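Local coordinates for G-protein alpha subunit Galpha7 (Naegleria fowleri, PDB 6NE6) that probably binds and hydrolyses GTP, serving as the nucleotide-dependent switch of a heterotrimeric G protein, at residues 61-65 with 80-84; 70-76 with 108-114. All blocks are in the same frame, centred on the assembly; numbering follows the deposited sequence.

Both interactions lie in what is, by comparison with other G-protein alpha subunits, the all-helical domain set beside the Ras-like sheet that carries the probable P-loop. Their centres are 10 Å apart, and helix 74-89 serves both: its first turn in interaction 2, a later turn in interaction 1. Along the chain the segments alternate, 61-65, 70-76, 80-84, 108-114, so the two closures interlock. Apolar packing joins them, with Ile83 CD1 3.5 Å from Leu109 CD1 and Ala80 CB 3.7 Å from Ile71 CD1, while Thr64 CG2 lies 3.4 Å from Ala114 O. Helices 39-66, 74-89, 100-109 and 113-120 are thereby packed around shared apolar residues, with the Lys65-Glu84 bridge at an exposed edge but Glu112 buried.

Interaction 1. Residues 61-65 with 80-84; sequences IQATK and AEKIE. With EDO (1,2-ethanediol), chain J.
A single ethanediol hydroxyl, probably from the crystallisation liquor, bridges both partners of a salt bridge: O1 accepts from Lys65 NZ at 2.9 Å and donates to Glu84 OE1 at 2.5 Å. The bridge itself runs from Lys65 NZ to Glu84 OE2 at 2.9 Å, with a weak bond from NZ to Glu84 OE1 at 3.0 Å. Lysine suits this exposed edge because its m, t, t, t chain spans the gap, while Glu84 (m, t) extends to meet it. Both segments are alpha-helical; the axes of these short segments cross at -121° and approach no closer than 11.3 Å, with Ile61 CA 6.6 Å from Ala80 CA. This is helix packing in the alpha-helical domain characteristic of G-protein alpha subunits, where long helix 39-66 meets helix 74-89. Beneath the charges, Ile61 (m, t) brings CD1 to 3.7 Å from Ile83 CG2 and 3.9 Å from Ala80 CB; the small alanine admits the isoleucine, and Leu109 of helix 100-109 touches all three. Gln62, deposited in two conformers, has NE2 2.2 Å from Glu84 OE2 in the one given, too short for a hydrogen bond. Thr64, chi1 p, turns OG1 back to Ile61 O at 2.7 Å.

Interaction 2. Residues 70-76 with 108-114; sequences PISTEEN and ELWKEPA. With EDO (1,2-ethanediol), chain E.
Glu112 is the N-cap of helix 113-120 in the helical domain, and its buried carboxylate also ties that helix start to the lead-in of helix 74-89. With chi1 t and chi2 p, the side chain folds back so that Glu112 OE2 accepts from Ala114 N at 3.2 Å. Glu112 OE2 also takes Ser72 N at 2.8 Å and a water, at 2.8 Å, that also donates to Pro70 O at 2.9 Å. Glu112 OE1 accepts from Ser72 OG at 2.7 Å and Asn76 ND2 at 3.0 Å, plus a weak bond from Ser72 N at 3.4 Å; glutamate suits the place because two oxygens can serve so many donors. Pro70 and Ile71 are extended, Ser72 turns (-65/-34), and Thr73, chi1 p, caps helix 74-89 by accepting Asn76 N on OG1 at 3.1 Å. A type I turn, Leu109 to Glu112, links helix 100-109 to helix 113-120. Leu109 CD2 makes van der Waals contact with Asn76 CB at 3.9 Å; apolar Ile71 CG1 and Ala114 CB lie 4.3 Å apart. Asn76 uses its whole amide: OD1 accepts from Arg79, and ND2 also donates at 3.0 Å to a second water, which donates to Glu108 O at 2.7 Å and Glu108 OE2 at 2.8 Å.

Interaction 1. Residues 61-65 with 80-84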
loop_
_atom_site.group_PDB
_atom_site.type_symbol
_atom_site.label_atom_id
_atom_site.label_comp_id
_atom_site.label_asym_id
_atom_site.label_seq_id
_atom_site.Cartn_x
_atom_site.Cartn_y
_atom_site.Cartn_z
ATOM N N ILE A 61 -13.199 -16.004 6.254
ATOM C CA ILE A 61 -13.758 -17.238 6.801
ATOM C C ILE A 61 -13.203 -17.489 8.195
ATOM O O ILE A 61 -13.950 -17.786 9.135
ATOM C CB ILE A 61 -13.473 -18.425 5.865
ATOM C CG1 ILE A 61 -14.251 -18.277 4.565
ATOM C CG2 ILE A 61 -13.844 -19.763 6.558
ATOM C CD1 ILE A 61 -13.716 -19.169 3.425
ATOM N N GLN A 62 -11.885 -17.378 8.357
ATOM C CA GLN A 62 -11.286 -17.568 9.678
ATOM C C GLN A 62 -11.840 -16.558 10.675
ATOM O O GLN A 62 -12.057 -16.882 11.850
ATOM C CB GLN A 62 -9.761 -17.447 9.606
ATOM C CG GLN A 62 -9.092 -18.435 8.675
ATOM C CD GLN A 62 -9.678 -19.818 8.791
ATOM O OE1 GLN A 62 -9.734 -20.403 9.876
ATOM N NE2 GLN A 62 -10.133 -20.350 7.668
ATOM N N ALA A 63 -12.074 -15.329 10.212
ATOM C CA ALA A 63 -12.608 -14.284 11.081
ATOM C C ALA A 63 -13.995 -14.648 11.602
ATOM O O ALA A 63 -14.317 -14.362 12.760
ATOM C CB ALA A 63 -12.647 -12.955 10.327
ATOM N N THR A 64 -14.844 -15.263 10.764
ATOM C CA THR A 64 -16.166 -15.655 11.262
ATOM C C THR A 64 -16.033 -16.690 12.367
ATOM O O THR A 64 -16.845 -16.722 13.302
ATOM C CB THR A 64 -17.076 -16.225 10.159
ATOM O OG1 THR A 64 -16.606 -17.523 9.742
ATOM C CG2 THR A 64 -17.218 -15.281 8.970
ATOM N N LYS A 65 -15.012 -17.538 12.279
ATOM C CA LYS A 65 -14.775 -18.514 13.335
ATOM C C LYS A 65 -14.296 -17.835 14.614
ATOM O O LYS A 65 -14.772 -18.161 15.708
ATOM C CB LYS A 65 -13.777 -19.561 12.849
ATOM C CG LYS A 65 -14.352 -20.430 11.748
ATOM C CD LYS A 65 -13.309 -21.382 11.199
ATOM C CE LYS A 65 -13.941 -22.387 10.260
ATOM N NZ LYS A 65 -12.949 -23.380 9.751
ATOM N N ALA A 80 -17.300 -22.547 2.199
ATOM C CA ALA A 80 -16.212 -21.968 2.974
ATOM C C ALA A 80 -15.128 -23.001 3.253
ATOM O O ALA A 80 -13.931 -22.686 3.178
ATOM C CB ALA A 80 -16.756 -21.383 4.278
ATOM N N GLU A 81 -15.523 -24.236 3.583
ATOM C CA GLU A 81 -14.536 -25.293 3.797
ATOM C C GLU A 81 -13.731 -25.564 2.530
ATOM O O GLU A 81 -12.516 -25.784 2.592
ATOM C CB GLU A 81 -15.222 -26.572 4.283
ATOM C CG GLU A 81 -15.764 -26.487 5.692
ATOM C CD GLU A 81 -15.951 -27.857 6.319
ATOM O OE1 GLU A 81 -15.023 -28.329 7.010
ATOM O OE2 GLU A 81 -17.021 -28.467 6.106
ATOM N N LYS A 82 -14.389 -25.553 1.368
ATOM C CA LYS A 82 -13.668 -25.741 0.109
ATOM C C LYS A 82 -12.620 -24.650 -0.090
ATOM O O LYS A 82 -11.471 -24.936 -0.448
ATOM C CB LYS A 82 -14.647 -25.764 -1.070
ATOM C CG LYS A 82 -13.964 -25.558 -2.426
ATOM C CD LYS A 82 -14.956 -25.325 -3.569
ATOM C CE LYS A 82 -14.219 -25.024 -4.880
ATOM N NZ LYS A 82 -15.113 -24.916 -6.071
ATOM N N ILE A 83 -13.004 -23.390 0.152
ATOM C CA ILE A 83 -12.071 -22.291 -0.060
ATOM C C ILE A 83 -10.909 -22.377 0.920
ATOM O O ILE A 83 -9.750 -22.153 0.540
ATOM C CB ILE A 83 -12.817 -20.945 0.024
ATOM C CG1 ILE A 83 -13.604 -20.720 -1.279
ATOM C CG2 ILE A 83 -11.843 -19.810 0.317
ATOM C CD1 ILE A 83 -14.882 -19.885 -1.146
ATOM N N GLU A 84 -11.189 -22.707 2.186
ATOM C CA GLU A 84 -10.130 -22.923 3.170
ATOM C C GLU A 84 -9.109 -23.936 2.676
ATOM O O GLU A 84 -7.894 -23.712 2.770
ATOM C CB GLU A 84 -10.725 -23.415 4.486
ATOM C CG GLU A 84 -11.433 -22.378 5.313
ATOM C CD GLU A 84 -11.715 -22.893 6.708
ATOM O OE1 GLU A 84 -12.355 -23.957 6.827
ATOM O OE2 GLU A 84 -11.267 -22.258 7.681
HETATM C C1 EDO J . -15.439 -23.164 7.218
HETATM O O1 EDO J . -14.698 -24.297 7.692
HETATM C C2 EDO J . -16.875 -23.256 7.717
HETATM O O2 EDO J . -16.890 -23.723 9.070
#

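Interaction 2. Residues 70-76 with 108-114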
loop_
_atom_site.group_PDB
_atom_site.type_symbol
_atom_site.label_atom_id
_atom_site.label_comp_id
_atom_site.label_asym_id
_atom_site.label_seq_id
_atom_site.Cartn_x
_atom_site.Cartn_y
_atom_site.Cartn_z
ATOM N N PRO A 70 -21.816 -18.137 13.120
ATOM C CA PRO A 70 -22.099 -19.287 12.259
ATOM C C PRO A 70 -22.523 -18.852 10.864
ATOM O O PRO A 70 -23.209 -17.844 10.677
ATOM C CB PRO A 70 -23.238 -20.011 12.988
ATOM C CG PRO A 70 -23.171 -19.525 14.391
ATOM C CD PRO A 70 -22.673 -18.117 14.316
ATOM N N ILE A 71 -22.084 -19.628 9.878
ATOM C CA ILE A 71 -22.483 -19.352 8.510
ATOM C C ILE A 71 -23.940 -19.772 8.319
ATOM O O ILE A 71 -24.425 -20.739 8.926
ATOM C CB ILE A 71 -21.507 -20.060 7.552
ATOM C CG1 ILE A 71 -20.201 -19.256 7.509
ATOM C CG2 ILE A 71 -22.107 -20.258 6.179
ATOM C CD1 ILE A 71 -19.030 -19.979 6.852
ATOM N N SER A 72 -24.659 -19.004 7.494
ATOM C CA SER A 72 -26.123 -19.093 7.474
ATOM C C SER A 72 -26.650 -20.443 6.989
ATOM O O SER A 72 -27.715 -20.877 7.440
ATOM C CB SER A 72 -26.701 -17.981 6.602
ATOM O OG SER A 72 -26.406 -18.198 5.236
ATOM N N THR A 73 -25.961 -21.099 6.056
ATOM C CA THR A 73 -26.479 -22.306 5.421
ATOM C C THR A 73 -25.382 -23.352 5.337
ATOM O O THR A 73 -24.190 -23.033 5.327
ATOM C CB THR A 73 -27.011 -22.051 3.998
ATOM O OG1 THR A 73 -25.940 -21.598 3.172
ATOM C CG2 THR A 73 -28.117 -21.004 3.995
ATOM N N GLU A 74 -25.806 -24.619 5.268
ATOM C CA GLU A 74 -24.845 -25.699 5.074
ATOM C C GLU A 74 -24.135 -25.556 3.737
ATOM O O GLU A 74 -22.945 -25.862 3.621
ATOM C CB GLU A 74 -25.536 -27.060 5.164
ATOM C CG GLU A 74 -24.578 -28.229 4.961
ATOM C CD GLU A 74 -23.561 -28.380 6.093
ATOM O OE1 GLU A 74 -23.736 -27.748 7.160
ATOM O OE2 GLU A 74 -22.583 -29.139 5.915
ATOM N N GLU A 75 -24.852 -25.089 2.711
ATOM C CA GLU A 75 -24.218 -24.871 1.414
ATOM C C GLU A 75 -23.055 -23.885 1.514
ATOM O O GLU A 75 -21.966 -24.141 0.985
ATOM C CB GLU A 75 -25.257 -24.383 0.405
ATOM C CG GLU A 75 -24.675 -24.067 -0.946
ATOM C CD GLU A 75 -25.670 -23.367 -1.863
ATOM O OE1 GLU A 75 -26.880 -23.674 -1.796
ATOM O OE2 GLU A 75 -25.235 -22.498 -2.649
ATOM N N ASN A 76 -23.265 -22.737 2.172
ATOM C CA ASN A 76 -22.166 -21.779 2.310
ATOM C C ASN A 76 -21.094 -22.269 3.278
ATOM O O ASN A 76 -19.919 -21.896 3.141
ATOM C CB ASN A 76 -22.696 -20.414 2.756
ATOM C CG ASN A 76 -23.185 -19.584 1.600
ATOM O OD1 ASN A 76 -23.102 -20.005 0.445
ATOM N ND2 ASN A 76 -23.709 -18.402 1.897
ATOM N N GLU A 108 -20.386 -16.002 -4.249
ATOM C CA GLU A 108 -21.518 -16.383 -3.417
ATOM C C GLU A 108 -21.199 -16.170 -1.938
ATOM O O GLU A 108 -22.036 -15.653 -1.183
ATOM C CB GLU A 108 -21.919 -17.833 -3.715
ATOM C CG GLU A 108 -23.271 -18.249 -3.173
ATOM C CD GLU A 108 -24.449 -17.456 -3.747
ATOM O OE1 GLU A 108 -24.444 -17.086 -4.954
ATOM O OE2 GLU A 108 -25.393 -17.197 -2.981
ATOM N N LEU A 109 -19.991 -16.544 -1.501
ATOM C CA LEU A 109 -19.626 -16.322 -0.101
ATOM C C LEU A 109 -19.538 -14.842 0.250
ATOM O O LEU A 109 -19.729 -14.467 1.412
ATOM C CB LEU A 109 -18.294 -16.998 0.222
ATOM C CG LEU A 109 -18.303 -18.361 0.900
ATOM C CD1 LEU A 109 -16.911 -18.635 1.466
ATOM C CD2 LEU A 109 -19.352 -18.456 1.999
ATOM N N TRP A 110 -19.218 -13.986 -0.721
ATOM C CA TRP A 110 -19.183 -12.554 -0.442
ATOM C C TRP A 110 -20.561 -11.996 -0.084
ATOM O O TRP A 110 -20.642 -10.877 0.439
ATOM C CB TRP A 110 -18.569 -11.859 -1.664
ATOM C CG TRP A 110 -18.386 -10.355 -1.649
ATOM C CD1 TRP A 110 -18.755 -9.501 -2.640
ATOM C CD2 TRP A 110 -17.741 -9.546 -0.644
ATOM N NE1 TRP A 110 -18.407 -8.211 -2.317
ATOM C CE2 TRP A 110 -17.783 -8.210 -1.099
ATOM C CE3 TRP A 110 -17.144 -9.818 0.593
ATOM C CZ2 TRP A 110 -17.247 -7.142 -0.363
ATOM C CZ3 TRP A 110 -16.616 -8.754 1.331
ATOM C CH2 TRP A 110 -16.676 -7.434 0.843
ATOM N N LYS A 111 -21.640 -12.764 -0.317
ATOM C CA LYS A 111 -22.994 -12.398 0.101
ATOM C C LYS A 111 -23.368 -12.938 1.480
ATOM O O LYS A 111 -24.428 -12.566 2.004
ATOM C CB LYS A 111 -24.023 -12.917 -0.918
ATOM C CG LYS A 111 -23.745 -12.516 -2.363
ATOM C CD LYS A 111 -24.742 -13.218 -3.292
ATOM C CE LYS A 111 -24.189 -13.380 -4.710
ATOM N NZ LYS A 111 -25.036 -14.322 -5.532
ATOM N N GLU A 112 -22.533 -13.788 2.076
ATOM C CA GLU A 112 -22.888 -14.465 3.323
ATOM C C GLU A 112 -22.853 -13.480 4.492
ATOM O O GLU A 112 -21.846 -12.793 4.688
ATOM C CB GLU A 112 -21.921 -15.638 3.556
ATOM C CG GLU A 112 -21.831 -16.145 4.978
ATOM C CD GLU A 112 -23.138 -16.736 5.466
ATOM O OE1 GLU A 112 -23.854 -17.359 4.653
ATOM O OE2 GLU A 112 -23.457 -16.572 6.659
ATOM N N PRO A 113 -23.926 -13.377 5.278
ATOM C CA PRO A 113 -23.942 -12.364 6.348
ATOM C C PRO A 113 -22.807 -12.504 7.351
ATOM O O PRO A 113 -22.263 -11.484 7.795
ATOM C CB PRO A 113 -25.320 -12.564 7.004
ATOM C CG PRO A 113 -25.863 -13.853 6.452
ATOM C CD PRO A 113 -25.232 -14.027 5.103
ATOM N N ALA A 114 -22.410 -13.729 7.709
ATOM C CA ALA A 114 -21.287 -13.875 8.636
ATOM C C ALA A 114 -20.014 -13.277 8.057
ATOM O O ALA A 114 -19.252 -12.609 8.765
ATOM C CB ALA A 114 -21.060 -15.345 8.988
HETATM C C1 EDO E . -24.515 -24.458 8.932
HETATM O O1 EDO E . -24.814 -25.840 8.698
HETATM C C2 EDO E . -25.795 -23.641 8.805
HETATM O O2 EDO E . -26.742 -24.073 9.787
HETATM O O HOH W 1 -24.786 -15.968 9.100
HETATM O O HOH W 2 -24.448 -16.559 -0.399
#